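Putative transcriptional regulator, LysR family (Vibrio parahaemolyticus, PDB 3OXN) is a putative LysR-family transcriptional regulator that probably binds DNA, represented here by its substrate-binding (effector) domain. Local coordinates at residues 91-96 against 190-195; 119-124 against 164-169. One frame throughout, in Å; residues are numbered along the deposited sequence.

Contact 1: residues 91-96 against 190-195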
loop_
_atom_site.group_PDB
_atom_site.type_symbol
_atom_site.label_atom_id
_atom_site.label_comp_id
_atom_site.label_asym_id
_atom_site.label_seq_id
_atom_site.Cartn_x
_atom_site.Cartn_y
_atom_site.Cartn_z
ATOM N N VAL A 91 -7.896 -16.584 3.914
ATOM C CA VAL A 91 -8.079 -15.712 2.757
ATOM C C VAL A 91 -8.373 -16.484 1.475
ATOM O O VAL A 91 -7.677 -17.447 1.142
ATOM C CB VAL A 91 -6.841 -14.865 2.488
ATOM C CG1 VAL A 91 -7.220 -13.647 1.660
ATOM C CG2 VAL A 91 -6.196 -14.452 3.793
ATOM N N GLY A 92 -9.406 -16.050 0.760
ATOM C CA GLY A 92 -9.704 -16.588 -0.555
ATOM C C GLY A 92 -9.580 -15.494 -1.598
ATOM O O GLY A 92 -9.506 -14.314 -1.247
ATOM N N VAL A 93 -9.565 -15.879 -2.876
ATOM C CA VAL A 93 -9.382 -14.910 -3.967
ATOM C C VAL A 93 -10.650 -14.659 -4.800
ATOM O O VAL A 93 -11.420 -15.579 -5.064
ATOM C CB VAL A 93 -8.168 -15.278 -4.865
ATOM C CG1 VAL A 93 -8.409 -14.872 -6.298
ATOM C CG2 VAL A 93 -6.932 -14.605 -4.339
ATOM N N LEU A 94 -10.867 -13.410 -5.203
ATOM C CA LEU A 94 -12.099 -13.029 -5.875
ATOM C C LEU A 94 -11.775 -12.039 -7.004
ATOM O O LEU A 94 -10.714 -11.434 -7.003
ATOM C CB LEU A 94 -13.038 -12.396 -4.850
ATOM C CG LEU A 94 -14.460 -12.947 -4.697
ATOM C CD1 LEU A 94 -14.481 -14.472 -4.634
ATOM C CD2 LEU A 94 -15.127 -12.349 -3.466
ATOM N N CYS A 95 -12.678 -11.872 -7.963
ATOM C CA CYS A 95 -12.454 -10.961 -9.084
ATOM C C CYS A 95 -13.308 -9.706 -9.017
ATOM O O CYS A 95 -14.417 -9.726 -8.482
ATOM C CB CYS A 95 -12.719 -11.675 -10.399
ATOM S SG CYS A 95 -11.531 -12.968 -10.637
ATOM N N LEU A 96 -12.793 -8.623 -9.588
ATOM C CA LEU A 96 -13.486 -7.349 -9.605
ATOM C C LEU A 96 -13.576 -6.872 -11.039
ATOM O O LEU A 96 -12.557 -6.772 -11.721
ATOM C CB LEU A 96 -12.706 -6.332 -8.772
ATOM C CG LEU A 96 -13.130 -5.891 -7.357
ATOM C CD1 LEU A 96 -14.065 -6.869 -6.664
ATOM C CD2 LEU A 96 -11.902 -5.592 -6.492
ATOM N N THR A 190 -8.379 -23.230 -3.588
ATOM C CA THR A 190 -8.619 -23.511 -2.183
ATOM C C THR A 190 -7.969 -22.450 -1.293
ATOM O O THR A 190 -6.748 -22.312 -1.266
ATOM C CB THR A 190 -8.122 -24.935 -1.822
ATOM O OG1 THR A 190 -8.538 -25.865 -2.841
ATOM C CG2 THR A 190 -8.679 -25.370 -0.474
ATOM N N PRO A 191 -8.795 -21.685 -0.567
ATOM C CA PRO A 191 -8.307 -20.640 0.342
ATOM C C PRO A 191 -6.970 -20.981 1.019
ATOM O O PRO A 191 -6.799 -22.081 1.565
ATOM C CB PRO A 191 -9.428 -20.550 1.388
ATOM C CG PRO A 191 -10.661 -20.843 0.601
ATOM C CD PRO A 191 -10.261 -21.821 -0.507
ATOM N N PHE A 192 -6.034 -20.034 0.952
ATOM C CA PHE A 192 -4.801 -20.099 1.720
ATOM C C PHE A 192 -5.112 -19.510 3.066
ATOM O O PHE A 192 -6.202 -18.977 3.256
ATOM C CB PHE A 192 -3.669 -19.316 1.038
ATOM C CG PHE A 192 -4.011 -17.882 0.664
ATOM C CD1 PHE A 192 -3.784 -16.839 1.552
ATOM C CD2 PHE A 192 -4.479 -17.567 -0.599
ATOM C CE1 PHE A 192 -4.059 -15.500 1.193
ATOM C CE2 PHE A 192 -4.757 -16.232 -0.959
ATOM C CZ PHE A 192 -4.548 -15.202 -0.061
ATOM N N ASP A 193 -4.187 -19.593 4.011
ATOM C CA ASP A 193 -4.450 -18.890 5.257
ATOM C C ASP A 193 -3.397 -17.888 5.679
ATOM O O ASP A 193 -2.194 -18.081 5.452
ATOM C CB ASP A 193 -4.877 -19.817 6.413
ATOM C CG ASP A 193 -4.254 -21.196 6.333
ATOM O OD1 ASP A 193 -4.960 -22.176 6.693
ATOM O OD2 ASP A 193 -3.072 -21.291 5.912
ATOM N N TYR A 194 -3.891 -16.788 6.253
ATOM C CA TYR A 194 -3.061 -15.728 6.805
ATOM C C TYR A 194 -2.749 -16.063 8.249
ATOM O O TYR A 194 -3.395 -16.919 8.847
ATOM C CB TYR A 194 -3.790 -14.389 6.747
ATOM C CG TYR A 194 -3.207 -13.389 5.791
ATOM C CD1 TYR A 194 -2.962 -13.729 4.469
ATOM C CD2 TYR A 194 -2.914 -12.089 6.205
ATOM C CE1 TYR A 194 -2.432 -12.802 3.578
ATOM C CE2 TYR A 194 -2.391 -11.145 5.326
ATOM C CZ TYR A 194 -2.151 -11.507 4.007
ATOM O OH TYR A 194 -1.632 -10.586 3.112
ATOM N N SER A 195 -1.757 -15.368 8.797
ATOM C CA SER A 195 -1.250 -15.631 10.144
ATOM C C SER A 195 -0.541 -14.439 10.790
ATOM O O SER A 195 -0.261 -13.441 10.148
ATOM C CB SER A 195 -0.324 -16.860 10.149
ATOM O OG SER A 195 0.099 -17.202 8.850
#
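V91 lies against F192 with its carbonyl oxygen and both methyls, and against Y194 with CG2 alone. V91 O stands 3.6 Å above the plane of the F192 ring, over its centre. CG1, anti to the backbone N (chi1 -159°), comes to 3.5 Å from F192 CZ. CG2 lies beside the backbone N and serves both rings: it is 3.5 Å from F192 CE1 and 3.4 Å from Y194 CD1, approaching the tyrosine ring obliquely. Y194 CD1 lies in the plane of the phenylalanine ring, at its edge. Farther round that edge V93 CG2 sits near the ring plane, 4.3 Å from F192 CE2. F192 CG takes the crowded position between N and carbonyl carbon (chi1 52°), and the far end of the side chain comes nearer to 91-96 than the direction of its CB alone would suggest. P191 adds CB, 3.6 Å from V91 O. Here the two connections between the lobes of a type 2 periplasmic-binding-protein fold run past each other: 91-96 leads into strand 93-98 of one sheet, while 190-195 leads into strand 194-199 of the other. In the lobe of strand 93-98, F192 rests on V127 and L130 of helix 125-134, and V91 also packs on P167 at the end of strand 163-167. Towards the lobe of strand 194-199, Y194 hydrogen-bonds through OH to T26 OG1 and meets Y28 edge-to-face.

Contact 2: residues 119-124 against 164-169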
loop_
_atom_site.group_PDB
_atom_site.type_symbol
_atom_site.label_atom_id
_atom_site.label_comp_id
_atom_site.label_asym_id
_atom_site.label_seq_id
_atom_site.Cartn_x
_atom_site.Cartn_y
_atom_site.Cartn_z
ATOM N N ALA A 119 -5.611 -7.796 -14.194
ATOM C CA ALA A 119 -4.899 -6.920 -13.263
ATOM C C ALA A 119 -4.857 -7.557 -11.876
ATOM O O ALA A 119 -5.895 -7.762 -11.256
ATOM C CB ALA A 119 -5.558 -5.558 -13.207
HETATM N N MSE A 120 -3.666 -7.883 -11.388
HETATM C CA MSE A 120 -3.561 -8.623 -10.129
HETATM C C MSE A 120 -3.181 -7.767 -8.943
HETATM O O MSE A 120 -2.036 -7.355 -8.811
HETATM C CB MSE A 120 -2.556 -9.751 -10.254
HETATM C CG MSE A 120 -2.436 -10.553 -8.990
HETATM SE SE MSE A 120 -1.614 -12.298 -9.296
HETATM C CE MSE A 120 -2.555 -12.837 -10.933
ATOM N N ILE A 121 -4.134 -7.527 -8.057
ATOM C CA ILE A 121 -3.913 -6.583 -6.976
ATOM C C ILE A 121 -3.696 -7.274 -5.635
ATOM O O ILE A 121 -4.284 -8.318 -5.389
ATOM C CB ILE A 121 -5.087 -5.594 -6.898
ATOM C CG1 ILE A 121 -4.928 -4.546 -7.992
ATOM C CG2 ILE A 121 -5.162 -4.938 -5.525
ATOM C CD1 ILE A 121 -3.530 -3.978 -8.026
ATOM N N ALA A 122 -2.804 -6.721 -4.811
ATOM C CA ALA A 122 -2.658 -7.054 -3.386
ATOM C C ALA A 122 -2.404 -8.518 -3.061
ATOM O O ALA A 122 -2.564 -8.943 -1.910
ATOM C CB ALA A 122 -3.862 -6.549 -2.610
ATOM N N ILE A 123 -2.014 -9.277 -4.078
ATOM C CA ILE A 123 -1.768 -10.706 -3.968
ATOM C C ILE A 123 -0.285 -10.926 -3.784
ATOM O O ILE A 123 0.512 -10.473 -4.608
ATOM C CB ILE A 123 -2.134 -11.398 -5.285
ATOM C CG1 ILE A 123 -3.650 -11.363 -5.515
ATOM C CG2 ILE A 123 -1.565 -12.804 -5.330
ATOM C CD1 ILE A 123 -4.472 -12.293 -4.618
ATOM N N SER A 124 0.112 -11.627 -2.731
ATOM C CA SER A 124 1.529 -11.936 -2.566
ATOM C C SER A 124 2.043 -12.903 -3.646
ATOM O O SER A 124 1.278 -13.693 -4.196
ATOM C CB SER A 124 1.767 -12.526 -1.194
ATOM O OG SER A 124 0.997 -13.694 -1.032
ATOM N N ILE A 164 -9.833 -7.726 -12.411
ATOM C CA ILE A 164 -8.965 -7.457 -11.271
ATOM C C ILE A 164 -9.033 -8.588 -10.247
ATOM O O ILE A 164 -10.021 -8.703 -9.534
ATOM C CB ILE A 164 -9.366 -6.137 -10.557
ATOM C CG1 ILE A 164 -9.195 -4.926 -11.477
ATOM C CG2 ILE A 164 -8.521 -5.927 -9.338
ATOM C CD1 ILE A 164 -10.294 -4.782 -12.514
ATOM N N THR A 165 -8.001 -9.423 -10.160
ATOM C CA THR A 165 -7.978 -10.449 -9.117
ATOM C C THR A 165 -7.489 -9.869 -7.801
ATOM O O THR A 165 -6.570 -9.063 -7.785
ATOM C CB THR A 165 -7.076 -11.619 -9.481
ATOM O OG1 THR A 165 -7.565 -12.253 -10.673
ATOM C CG2 THR A 165 -7.052 -12.611 -8.327
ATOM N N VAL A 166 -8.099 -10.278 -6.698
ATOM C CA VAL A 166 -7.790 -9.710 -5.383
ATOM C C VAL A 166 -8.205 -10.683 -4.304
ATOM O O VAL A 166 -9.128 -11.475 -4.516
ATOM C CB VAL A 166 -8.608 -8.440 -5.108
ATOM C CG1 VAL A 166 -7.975 -7.228 -5.735
ATOM C CG2 VAL A 166 -10.039 -8.633 -5.566
ATOM N N PRO A 167 -7.550 -10.610 -3.128
ATOM C CA PRO A 167 -8.025 -11.366 -1.962
ATOM C C PRO A 167 -9.508 -11.063 -1.725
ATOM O O PRO A 167 -9.885 -9.888 -1.772
ATOM C CB PRO A 167 -7.175 -10.812 -0.810
ATOM C CG PRO A 167 -5.982 -10.266 -1.442
ATOM C CD PRO A 167 -6.410 -9.741 -2.789
ATOM N N ALA A 168 -10.316 -12.096 -1.481
ATOM C CA ALA A 168 -11.772 -11.970 -1.381
ATOM C C ALA A 168 -12.296 -10.741 -0.630
ATOM O O ALA A 168 -13.106 -9.980 -1.167
ATOM C CB ALA A 168 -12.350 -13.222 -0.766
ATOM N N ASP A 169 -11.833 -10.563 0.610
ATOM C CA ASP A 169 -12.394 -9.572 1.535
ATOM C C ASP A 169 -12.221 -8.173 0.994
ATOM O O ASP A 169 -13.025 -7.280 1.272
ATOM C CB ASP A 169 -11.731 -9.650 2.919
ATOM C CG ASP A 169 -11.397 -11.076 3.345
ATOM O OD1 ASP A 169 -11.640 -11.400 4.528
ATOM O OD2 ASP A 169 -10.876 -11.870 2.512
#
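I121 and T165 share the straighter of two backbone bonds: I121 N donates to T165 O at 2.9 Å with 164° at the hydrogen. The other runs from T165 N to A119 O, also 2.9 Å but more bent at 132°; A119 O takes a CA-H...O contact from I164 as well. Side chains close up beside this pairing, and this buried part is the tight one. The I121 and V166 side chains run alongside each other with the same heading, V166 CG1 3.5 Å from I121 CB. I121 CG1, beside its backbone N, reaches I164 CG2 at 4.1 Å. The pairs A119–I164 and M120–T165 are bridges between parallel strands 117-120 and 163-167, with 163-167 the middle strand of the five-stranded sheet in one lobe of the LysR effector domain. T165 OG1 is hydrogen-bonded to Y113 OH, and selenomethionine M120 leaves the same side of the sheet. Past T165 the backbone pairing stops, and the contact becomes looser. A122 adopts a left-handed backbone conformation (phi 56°), its CB 4.1 Å from P167 CD. I123 and P167 pass with opposite headings, I123 CD1 3.7 Å from P167 CD. Beyond, the chains separate into different helices: S124 N-caps helix 125-134, bonding weakly to V127 N, while A168 and D169, both partly exposed, begin helix 168-177.

In the fold
Along the chain the segments come in the order 91-96, 119-124, 164-169, 190-195, so contact 2 forms wholly between the two halves of contact 1. Their centres are only 9 Å apart. Strands 93-98 and 163-167 are antiparallel neighbours in one sheet, joined by a probable backbone hydrogen bond from L94 N to V166 O; V93 packs between T165 and I123. Contact 2 belongs to one lobe, whereas contact 1 marks where the chain enters that lobe and returns to the other. The inter-lobe crossing thus rests directly on the sheet, an arrangement consistent with the hinge of LysR effector domains.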